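Local atomic coordinates of L-cysteine S-thiosulfotransferase subunit SoxA (Paracoccus denitrificans, PDB entry 2C1D), a protein that serves as the diheme subunit of the SoxAX cytochrome complex, which joins thiosulfate to a cysteine of the sulfur carrier SoxY in a heterodisulfide during sulfur oxidation. Residues L7-D12 with R51-N56; P57-V62 with E258-R263; G14-V19 with Q144-A149. All coordinates share one frame; numbering follows the deposited sequence.

Contact 1: L7-D12 with R51-N56; sequences LVIETD and RDDFDN. With ZN (zinc ion), chain M.
Glu10 and Asp52 face each other in a single beta bridge. Glu10 N donates to Arg51 O at 2.9 Å, and Asp53 N returns a hydrogen bond to Glu10 O at 3.1 Å, nearly straight (C=O...N angle 173°). This bonding pattern, with chain directions 21° apart, is that of a parallel bridge where strand 7-9 ends. Ile9 CA adds a CH...O contact to Arg51 O at 3.1 Å. Among the apolar contacts, Leu7 CD1 lies 3.9 Å from Arg51 CA, and Glu10 CB meets Asp52 CB at 3.5 Å. The bridged segment leads into a zinc site: Asp55 OD2 binds the metal at 1.8 Å, both Asp52 oxygens more loosely (OD2 at 2.7 Å), and Asp52 OD2 accepts from Asp55 N in an Asx motif. Asp53 CG is anti to the carbonyl carbon (chi1 -70°), and OD2 lies 3.4 Å from Thr11 CB, accepts from a water that also accepts from Asp12 N, and forms a salt bridge with Arg146. An alanine at Asp53 would probably leave the Arg146 guanidinium without this carboxylate and that water without an acceptor. A second water links Val8 N to Arg51 NE; Arg51 also pairs with Asp48 and Asp5.

Contact 2: P57-V62 with E258-R263; sequences PAMVFV and EGVSVR. With HEC (heme c), chain J.
Segment 258-263 contributes Arg263 to a heme c pocket and packs Val260 and Val262 on 57-62. Val260 carries the packing. Its CG1 is anti to the carbonyl carbon (chi1 -78°), while CG2 meets Ala58 CB at 3.4 Å, a close approach for two carbons. The same methyl touches Val62 CG2 at 3.9 Å, the two side chains crossing obliquely, and also lies 3.9 Å from Met59 SD. Further along, Pro57 CD meets Val262 CG2 at 4.0 Å, roughly at a right angle. No hydrogen bond joins the segments. The polar work is done within 258-263: Arg263 NH1 forms a salt bridge with Glu258 OE1 at 2.9 Å on the syn side of the carboxylate, and NH2 of Arg263 donates to Val262 O at 2.8 Å. Arg263 NE donates a hydrogen bond to the propionate oxygen O1A of the heme at 3.0 Å with an N-H...O angle of 164°, while Ser261 OG, itself hydrogen-bonded to Gly204 O, sits over one guanidinium face. With Glu50 also bound to NH2, the guanidinium is held at all three nitrogens, and its single positive charge is likely to ease, though not cancel, the repulsion among the propionate, Glu258 and Glu50.

Contact 3: G14-V19 with Q144-A149; sequences GPVEIV and QSRGMA
Ile18 and Gly147 bring their alpha carbons to 5.4 Å, the nearest pair between a strand and a type II beta turn, Ser145 to Met148, that is closed by Met148 N donating to Ser145 O at 2.9 Å. No hydrogen bond crosses, so the contact rests on packing. Gly147, with phi 87°, takes the third position of the turn, where a side chain would crowd the preceding carbonyl oxygen; a CB here would also sit only 3.2 Å from Val16 CG2. Its bare CA is approached by that methyl at 4.2 Å and by Glu17 O. Two branched side chains come to Arg146 CG from the strand side. Arg146 CG, anti to the backbone N (chi1 177°), touches Ile18 CD1 at 4.0 Å and Val16 CG2 at 4.1 Å; Val16 meets the arginine at about a right angle, Ile18 on a slant. Val16 CG1 nearly eclipses the backbone N (chi1 10°), an unfavourable or imperfectly modelled rotamer, and stands obliquely to the Arg146 guanidinium. That guanidinium finds its charge partner in Asp53. Val16 and Ile18 belong to the middle strand of a three-stranded antiparallel sheet, bonded through their backbones to Ile9 and Leu7 of strand 7-9, while the turn, in the loop that follows helix 132-143 and precedes helix 159-170 along the chain, is tied through Gly147 and Met148 to the backbone of Val257.

In the fold
Contacts 1 and 3, with centres about 11 Å apart, share one sheet: Ile9 N lies 2.9 Å from Val16 O in a probable hydrogen bond between neighbouring strands. The Asp53 OD2 to Arg146 NH2 salt bridge, 2.8 Å, ties the zinc-side loop to the turn of 144-149. Arg146 also borders contact 2, its CD 3.1 Å from Glu258 O. Contact 2, about 10 Å from contact 1 centre to centre, follows it directly in the chain, since 57-62 continues 51-56. Contacts 1 and 2 lie between a zinc site and a heme propionate, with contact 3 joined to both through Arg146: the Pro57 side chain is about 10 Å from the zinc, and Arg263 hydrogen-bonds the propionate.

Contact 1: L7-D12 with R51-N56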
loop_
_atom_site.group_PDB
_atom_site.type_symbol
_atom_site.label_atom_id
_atom_site.label_comp_id
_atom_site.label_asym_id
_atom_site.label_seq_id
_atom_site.Cartn_x
_atom_site.Cartn_y
_atom_site.Cartn_z
ATOM N N LEU A 7 -3.624 -2.617 22.678
ATOM C CA LEU A 7 -3.166 -3.957 22.331
ATOM C C LEU A 7 -2.115 -4.471 23.319
ATOM O O LEU A 7 -1.010 -3.936 23.423
ATOM C CB LEU A 7 -2.625 -3.991 20.883
ATOM C CG LEU A 7 -2.008 -5.306 20.391
ATOM C CD1 LEU A 7 -2.932 -6.506 20.633
ATOM C CD2 LEU A 7 -1.650 -5.200 18.902
ATOM N N VAL A 8 -2.479 -5.537 24.021
ATOM C CA VAL A 8 -1.611 -6.244 24.942
ATOM C C VAL A 8 -1.790 -7.702 24.556
ATOM O O VAL A 8 -2.884 -8.247 24.639
ATOM C CB VAL A 8 -2.030 -6.009 26.409
ATOM C CG1 VAL A 8 -1.091 -6.718 27.356
ATOM C CG2 VAL A 8 -2.031 -4.512 26.728
ATOM N N ILE A 9 -0.726 -8.323 24.087
ATOM C CA ILE A 9 -0.804 -9.664 23.568
ATOM C C ILE A 9 -0.624 -10.642 24.716
ATOM O O ILE A 9 0.321 -10.514 25.479
ATOM C CB ILE A 9 0.269 -9.884 22.468
ATOM C CG1 ILE A 9 0.136 -8.820 21.353
ATOM C CG2 ILE A 9 0.134 -11.283 21.892
ATOM C CD1 ILE A 9 1.180 -8.912 20.246
ATOM N N GLU A 10 -1.532 -11.605 24.848
ATOM C CA GLU A 10 -1.298 -12.752 25.728
ATOM C C GLU A 10 -0.326 -13.720 25.082
ATOM O O GLU A 10 -0.549 -14.169 23.980
ATOM C CB GLU A 10 -2.594 -13.512 26.033
ATOM C CG GLU A 10 -3.634 -12.706 26.775
ATOM C CD GLU A 10 -4.763 -13.552 27.325
ATOM O OE1 GLU A 10 -5.560 -12.962 28.062
ATOM O OE2 GLU A 10 -4.859 -14.778 27.025
ATOM N N THR A 11 0.738 -14.064 25.801
ATOM C CA THR A 11 1.744 -14.992 25.303
ATOM C C THR A 11 2.109 -16.063 26.330
ATOM O O THR A 11 1.617 -16.071 27.458
ATOM C CB THR A 11 3.029 -14.236 24.910
ATOM O OG1 THR A 11 3.854 -14.041 26.070
ATOM C CG2 THR A 11 2.729 -12.831 24.395
ATOM N N ASP A 12 3.012 -16.939 25.911
ATOM C CA ASP A 12 3.554 -18.018 26.743
ATOM C C ASP A 12 4.466 -17.552 27.859
ATOM O O ASP A 12 4.684 -18.294 28.813
ATOM C CB ASP A 12 4.319 -19.031 25.875
ATOM C CG ASP A 12 3.455 -20.181 25.437
ATOM O OD1 ASP A 12 3.908 -20.989 24.581
ATOM O OD2 ASP A 12 2.295 -20.351 25.890
ATOM N N ARG A 51 -4.432 -10.299 19.432
ATOM C CA ARG A 51 -4.419 -10.098 20.893
ATOM C C ARG A 51 -3.848 -11.241 21.691
ATOM O O ARG A 51 -3.526 -11.052 22.859
ATOM C CB ARG A 51 -5.812 -9.882 21.475
ATOM C CG ARG A 51 -6.463 -8.661 21.004
ATOM C CD ARG A 51 -7.843 -8.402 21.617
ATOM N NE ARG A 51 -7.731 -7.034 22.038
ATOM C CZ ARG A 51 -8.307 -5.997 21.513
ATOM N NH1 ARG A 51 -9.249 -6.079 20.599
ATOM N NH2 ARG A 51 -7.968 -4.832 22.009
ATOM N N ASP A 52 -3.793 -12.428 21.104
ATOM C CA ASP A 52 -3.070 -13.502 21.749
ATOM C C ASP A 52 -2.526 -14.545 20.799
ATOM O O ASP A 52 -3.127 -14.885 19.779
ATOM C CB ASP A 52 -3.926 -14.162 22.809
ATOM C CG ASP A 52 -5.035 -14.907 22.227
ATOM O OD1 ASP A 52 -6.002 -14.251 21.794
ATOM O OD2 ASP A 52 -4.981 -16.151 22.118
ATOM N N ASP A 53 -1.370 -15.072 21.171
ATOM C CA ASP A 53 -0.623 -15.960 20.312
ATOM C C ASP A 53 -1.356 -17.228 19.971
ATOM O O ASP A 53 -1.133 -17.779 18.898
ATOM C CB ASP A 53 0.705 -16.306 20.974
ATOM C CG ASP A 53 1.661 -15.111 21.022
ATOM O OD1 ASP A 53 1.378 -14.079 20.378
ATOM O OD2 ASP A 53 2.703 -15.123 21.690
ATOM N N PHE A 54 -2.210 -17.715 20.875
ATOM C CA PHE A 54 -2.969 -18.938 20.596
ATOM C C PHE A 54 -3.847 -18.769 19.342
ATOM O O PHE A 54 -3.953 -19.691 18.528
ATOM C CB PHE A 54 -3.795 -19.362 21.829
ATOM C CG PHE A 54 -4.449 -20.716 21.702
ATOM C CD1 PHE A 54 -3.766 -21.878 22.067
ATOM C CD2 PHE A 54 -5.753 -20.831 21.238
ATOM C CE1 PHE A 54 -4.383 -23.141 21.956
ATOM C CE2 PHE A 54 -6.372 -22.080 21.130
ATOM C CZ PHE A 54 -5.686 -23.234 21.488
ATOM N N ASP A 55 -4.466 -17.595 19.197
ATOM C CA ASP A 55 -5.441 -17.309 18.130
ATOM C C ASP A 55 -4.794 -16.683 16.872
ATOM O O ASP A 55 -5.443 -16.568 15.834
ATOM C CB ASP A 55 -6.556 -16.341 18.630
ATOM C CG ASP A 55 -7.311 -16.818 19.896
ATOM O OD1 ASP A 55 -7.634 -18.024 19.963
ATOM O OD2 ASP A 55 -7.680 -16.013 20.844
ATOM N N ASN A 56 -3.525 -16.255 16.968
ATOM C CA ASN A 56 -2.848 -15.530 15.884
ATOM C C ASN A 56 -2.377 -16.531 14.840
ATOM O O ASN A 56 -1.451 -17.281 15.110
ATOM C CB ASN A 56 -1.665 -14.742 16.458
ATOM C CG ASN A 56 -1.006 -13.825 15.438
ATOM O OD1 ASN A 56 -0.328 -12.833 15.799
ATOM N ND2 ASN A 56 -1.164 -14.149 14.182
HETATM ZN ZN ZN M . -7.656 -16.347 22.604
HETATM O O HOH W 1 -5.408 -6.174 24.006
HETATM O O HOH W 2 -1.614 -16.944 24.063
HETATM O O HOH W 3 3.414 -17.471 23.052
#

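Contact 2: P57-V62 with E258-R263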
loop_
_atom_site.group_PDB
_atom_site.type_symbol
_atom_site.label_atom_id
_atom_site.label_comp_id
_atom_site.label_asym_id
_atom_site.label_seq_id
_atom_site.Cartn_x
_atom_site.Cartn_y
_atom_site.Cartn_z
ATOM N N PRO A 57 -2.975 -16.545 13.645
ATOM C CA PRO A 57 -2.596 -17.550 12.638
ATOM C C PRO A 57 -1.136 -17.404 12.157
ATOM O O PRO A 57 -0.584 -18.336 11.614
ATOM C CB PRO A 57 -3.579 -17.299 11.485
ATOM C CG PRO A 57 -4.620 -16.414 12.035
ATOM C CD PRO A 57 -4.024 -15.645 13.142
ATOM N N ALA A 58 -0.538 -16.237 12.340
ATOM C CA ALA A 58 0.867 -16.048 11.954
ATOM C C ALA A 58 1.818 -16.929 12.749
ATOM O O ALA A 58 2.890 -17.235 12.261
ATOM C CB ALA A 58 1.271 -14.578 12.077
ATOM N N MET A 59 1.432 -17.349 13.956
ATOM C CA MET A 59 2.342 -18.118 14.833
ATOM C C MET A 59 2.625 -19.531 14.327
ATOM O O MET A 59 3.609 -20.188 14.711
ATOM C CB MET A 59 1.808 -18.143 16.272
ATOM C CG MET A 59 1.712 -16.755 16.910
ATOM S SD MET A 59 3.338 -15.938 17.126
ATOM C CE MET A 59 3.939 -16.895 18.435
ATOM N N VAL A 60 1.770 -20.012 13.447
ATOM C CA VAL A 60 2.057 -21.251 12.731
ATOM C C VAL A 60 3.345 -21.115 11.919
ATOM O O VAL A 60 4.172 -22.037 11.841
ATOM C CB VAL A 60 0.877 -21.587 11.791
ATOM C CG1 VAL A 60 1.161 -22.818 10.971
ATOM C CG2 VAL A 60 -0.404 -21.753 12.633
ATOM N N PHE A 61 3.511 -19.958 11.299
ATOM C CA PHE A 61 4.662 -19.728 10.442
ATOM C C PHE A 61 5.889 -19.298 11.211
ATOM O O PHE A 61 7.002 -19.599 10.781
ATOM C CB PHE A 61 4.253 -18.806 9.294
ATOM C CG PHE A 61 3.041 -19.325 8.598
ATOM C CD1 PHE A 61 1.768 -18.818 8.881
ATOM C CD2 PHE A 61 3.146 -20.444 7.787
ATOM C CE1 PHE A 61 0.619 -19.381 8.271
ATOM C CE2 PHE A 61 2.028 -20.988 7.182
ATOM C CZ PHE A 61 0.764 -20.469 7.431
ATOM N N VAL A 62 5.689 -18.663 12.362
ATOM C CA VAL A 62 6.794 -18.478 13.322
ATOM C C VAL A 62 7.345 -19.842 13.752
ATOM O O VAL A 62 8.550 -20.032 13.732
ATOM C CB VAL A 62 6.352 -17.720 14.532
ATOM C CG1 VAL A 62 7.430 -17.721 15.639
ATOM C CG2 VAL A 62 5.943 -16.296 14.138
ATOM N N GLU A 258 5.375 -5.277 16.191
ATOM C CA GLU A 258 4.265 -6.165 16.559
ATOM C C GLU A 258 4.676 -7.641 16.595
ATOM O O GLU A 258 4.019 -8.444 17.270
ATOM C CB GLU A 258 3.053 -5.917 15.649
ATOM C CG GLU A 258 2.510 -4.501 15.869
ATOM C CD GLU A 258 1.304 -4.104 15.038
ATOM O OE1 GLU A 258 0.509 -4.957 14.589
ATOM O OE2 GLU A 258 1.115 -2.877 14.869
ATOM N N GLY A 259 5.785 -7.972 15.934
ATOM C CA GLY A 259 6.237 -9.347 15.764
ATOM C C GLY A 259 5.689 -9.889 14.474
ATOM O O GLY A 259 6.309 -9.754 13.434
ATOM N N VAL A 260 4.514 -10.505 14.542
ATOM C CA VAL A 260 3.776 -10.891 13.344
ATOM C C VAL A 260 2.335 -10.435 13.500
ATOM O O VAL A 260 1.632 -10.862 14.422
ATOM C CB VAL A 260 3.816 -12.430 13.036
ATOM C CG1 VAL A 260 5.137 -12.836 12.400
ATOM C CG2 VAL A 260 3.501 -13.282 14.279
ATOM N N SER A 261 1.906 -9.534 12.619
ATOM C CA SER A 261 0.620 -8.888 12.767
ATOM C C SER A 261 -0.438 -9.633 11.971
ATOM O O SER A 261 -0.113 -10.516 11.188
ATOM C CB SER A 261 0.692 -7.426 12.329
ATOM O OG SER A 261 0.717 -7.308 10.934
ATOM N N VAL A 262 -1.704 -9.308 12.221
ATOM C CA VAL A 262 -2.820 -9.840 11.417
ATOM C C VAL A 262 -3.591 -8.683 10.797
ATOM O O VAL A 262 -3.961 -7.729 11.487
ATOM C CB VAL A 262 -3.792 -10.700 12.260
ATOM C CG1 VAL A 262 -4.871 -11.303 11.385
ATOM C CG2 VAL A 262 -3.010 -11.812 12.988
ATOM N N ARG A 263 -3.804 -8.776 9.492
ATOM C CA ARG A 263 -4.521 -7.755 8.713
ATOM C C ARG A 263 -5.464 -8.473 7.733
ATOM O O ARG A 263 -5.400 -9.707 7.628
ATOM C CB ARG A 263 -3.498 -6.888 7.953
ATOM C CG ARG A 263 -2.503 -6.165 8.851
ATOM C CD ARG A 263 -3.069 -4.953 9.548
ATOM N NE ARG A 263 -2.055 -4.253 10.327
ATOM C CZ ARG A 263 -1.722 -4.551 11.578
ATOM N NH1 ARG A 263 -0.750 -3.871 12.160
ATOM N NH2 ARG A 263 -2.346 -5.524 12.246
HETATM FE FE HEC J . -0.966 0.960 0.423
HETATM C CHA HEC J . -2.144 -1.270 2.727
HETATM C CHB HEC J . 2.178 0.641 1.846
HETATM C CHC HEC J . 0.287 3.041 -1.922
HETATM C CHD HEC J . -4.118 1.651 -0.638
HETATM N NA HEC J . -0.139 -0.127 2.019
HETATM C C1A HEC J . -0.819 -0.986 2.832
HETATM C C2A HEC J . 0.099 -1.506 3.808
HETATM C C3A HEC J . 1.309 -0.966 3.547
HETATM C C4A HEC J . 1.172 -0.085 2.422
HETATM C CMA HEC J . 2.626 -1.212 4.281
HETATM C CAA HEC J . -0.243 -2.505 4.941
HETATM C CBA HEC J . -0.421 -1.724 6.255
HETATM C CGA HEC J . -0.686 -2.664 7.426
HETATM O O1A HEC J . -0.852 -2.154 8.557
HETATM O O2A HEC J . -0.757 -3.923 7.234
HETATM N NB HEC J . 0.842 1.685 0.044
HETATM C C1B HEC J . 2.029 1.404 0.702
HETATM C C2B HEC J . 3.106 1.991 -0.033
HETATM C C3B HEC J . 2.594 2.664 -1.057
HETATM C C4B HEC J . 1.173 2.457 -1.045
HETATM C CMB HEC J . 4.575 1.933 0.393
HETATM C CAB HEC J . 3.386 3.459 -2.118
HETATM C CBB HEC J . 4.258 2.648 -2.792
HETATM N NC HEC J . -1.782 2.152 -1.025
HETATM C C1C HEC J . -1.081 2.954 -1.871
HETATM C C2C HEC J . -2.004 3.606 -2.777
HETATM C C3C HEC J . -3.247 3.227 -2.422
HETATM C C4C HEC J . -3.096 2.308 -1.301
HETATM C CMC HEC J . -1.523 4.569 -3.885
HETATM C CAC HEC J . -4.670 3.588 -2.971
HETATM C CBC HEC J . -4.980 3.700 -4.270
HETATM N ND HEC J . -2.789 0.304 0.936
HETATM C C1D HEC J . -3.986 0.726 0.351
HETATM C C2D HEC J . -5.099 0.015 0.948
HETATM C C3D HEC J . -4.477 -0.896 1.978
HETATM C C4D HEC J . -3.054 -0.649 1.904
HETATM C CMD HEC J . -6.599 0.137 0.624
HETATM C CAD HEC J . -5.202 -1.854 2.955
HETATM C CBD HEC J . -5.787 -1.006 4.100
HETATM C CGD HEC J . -4.722 -0.448 5.023
HETATM O O1D HEC J . -4.227 0.686 4.842
HETATM O O2D HEC J . -4.333 -1.116 5.984
#

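Contact 3: G14-V19 with Q144-A149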
loop_
_atom_site.group_PDB
_atom_site.type_symbol
_atom_site.label_atom_id
_atom_site.label_comp_id
_atom_site.label_asym_id
_atom_site.label_seq_id
_atom_site.Cartn_x
_atom_site.Cartn_y
_atom_site.Cartn_z
ATOM N N GLY A 14 3.949 -14.309 29.302
ATOM C CA GLY A 14 3.272 -13.170 29.899
ATOM C C GLY A 14 2.783 -12.122 28.907
ATOM O O GLY A 14 3.045 -12.231 27.707
ATOM N N PRO A 15 2.070 -11.119 29.412
ATOM C CA PRO A 15 1.552 -10.043 28.561
ATOM C C PRO A 15 2.682 -9.270 27.918
ATOM O O PRO A 15 3.697 -9.008 28.583
ATOM C CB PRO A 15 0.789 -9.134 29.529
ATOM C CG PRO A 15 1.310 -9.471 30.894
ATOM C CD PRO A 15 1.709 -10.921 30.829
ATOM N N VAL A 16 2.542 -8.948 26.638
ATOM C CA VAL A 16 3.429 -7.945 26.045
ATOM C C VAL A 16 2.637 -6.801 25.423
ATOM O O VAL A 16 1.795 -6.980 24.535
ATOM C CB VAL A 16 4.633 -8.528 25.184
ATOM C CG1 VAL A 16 4.512 -10.008 24.920
ATOM C CG2 VAL A 16 4.897 -7.723 23.913
ATOM N N GLU A 17 2.900 -5.625 25.974
ATOM C CA GLU A 17 2.309 -4.403 25.523
ATOM C C GLU A 17 2.908 -4.023 24.170
ATOM O O GLU A 17 4.120 -4.107 23.970
ATOM C CB GLU A 17 2.562 -3.296 26.550
ATOM C CG GLU A 17 2.006 -3.597 27.949
ATOM C CD GLU A 17 2.186 -2.431 28.911
ATOM O OE1 GLU A 17 2.812 -1.400 28.520
ATOM O OE2 GLU A 17 1.698 -2.540 30.065
ATOM N N ILE A 18 2.020 -3.623 23.267
ATOM C CA ILE A 18 2.359 -3.091 21.967
ATOM C C ILE A 18 1.910 -1.609 21.921
ATOM O O ILE A 18 0.728 -1.303 22.117
ATOM C CB ILE A 18 1.653 -3.911 20.862
ATOM C CG1 ILE A 18 1.963 -5.414 20.996
ATOM C CG2 ILE A 18 2.035 -3.382 19.470
ATOM C CD1 ILE A 18 3.459 -5.813 20.946
ATOM N N VAL A 19 2.859 -0.701 21.685
ATOM C CA VAL A 19 2.528 0.702 21.407
ATOM C C VAL A 19 1.979 0.767 19.987
ATOM O O VAL A 19 2.711 0.529 19.015
ATOM C CB VAL A 19 3.768 1.654 21.563
ATOM C CG1 VAL A 19 3.420 3.106 21.146
ATOM C CG2 VAL A 19 4.282 1.659 23.002
ATOM N N GLN A 144 11.640 -11.752 17.710
ATOM C CA GLN A 144 12.705 -11.527 18.684
ATOM C C GLN A 144 12.851 -10.039 19.059
ATOM O O GLN A 144 13.620 -9.690 19.950
ATOM C CB GLN A 144 14.019 -12.116 18.166
ATOM C CG GLN A 144 13.917 -13.573 17.590
ATOM C CD GLN A 144 13.191 -14.558 18.495
ATOM O OE1 GLN A 144 12.308 -15.315 18.049
ATOM N NE2 GLN A 144 13.562 -14.572 19.738
ATOM N N SER A 145 12.087 -9.174 18.410
ATOM C CA SER A 145 12.022 -7.771 18.784
ATOM C C SER A 145 10.606 -7.329 19.172
ATOM O O SER A 145 10.336 -6.143 19.345
ATOM C CB SER A 145 12.514 -6.913 17.620
ATOM O OG SER A 145 13.892 -7.075 17.401
ATOM N N ARG A 146 9.679 -8.261 19.307
ATOM C CA ARG A 146 8.294 -7.861 19.628
ATOM C C ARG A 146 8.211 -7.043 20.920
ATOM O O ARG A 146 8.835 -7.384 21.953
ATOM C CB ARG A 146 7.369 -9.082 19.671
ATOM C CG ARG A 146 5.924 -8.786 20.066
ATOM C CD ARG A 146 4.979 -9.907 19.790
ATOM N NE ARG A 146 5.199 -11.052 20.677
ATOM C CZ ARG A 146 4.446 -12.161 20.654
ATOM N NH1 ARG A 146 3.451 -12.272 19.790
ATOM N NH2 ARG A 146 4.688 -13.163 21.506
ATOM N N GLY A 147 7.468 -5.938 20.850
ATOM C CA GLY A 147 7.362 -5.008 21.956
ATOM C C GLY A 147 8.416 -3.921 22.030
ATOM O O GLY A 147 8.244 -2.923 22.762
ATOM N N MET A 148 9.523 -4.105 21.306
ATOM C CA MET A 148 10.539 -3.086 21.227
ATOM C C MET A 148 10.095 -1.987 20.295
ATOM O O MET A 148 9.380 -2.233 19.305
ATOM C CB MET A 148 11.850 -3.682 20.753
ATOM C CG MET A 148 12.414 -4.700 21.749
ATOM S SD MET A 148 13.918 -5.411 21.105
ATOM C CE MET A 148 14.250 -6.651 22.236
ATOM N N ALA A 149 10.503 -0.764 20.613
ATOM C CA ALA A 149 10.182 0.361 19.772
ATOM C C ALA A 149 10.969 0.284 18.462
ATOM O O ALA A 149 12.187 0.073 18.466
ATOM C CB ALA A 149 10.513 1.650 20.483
#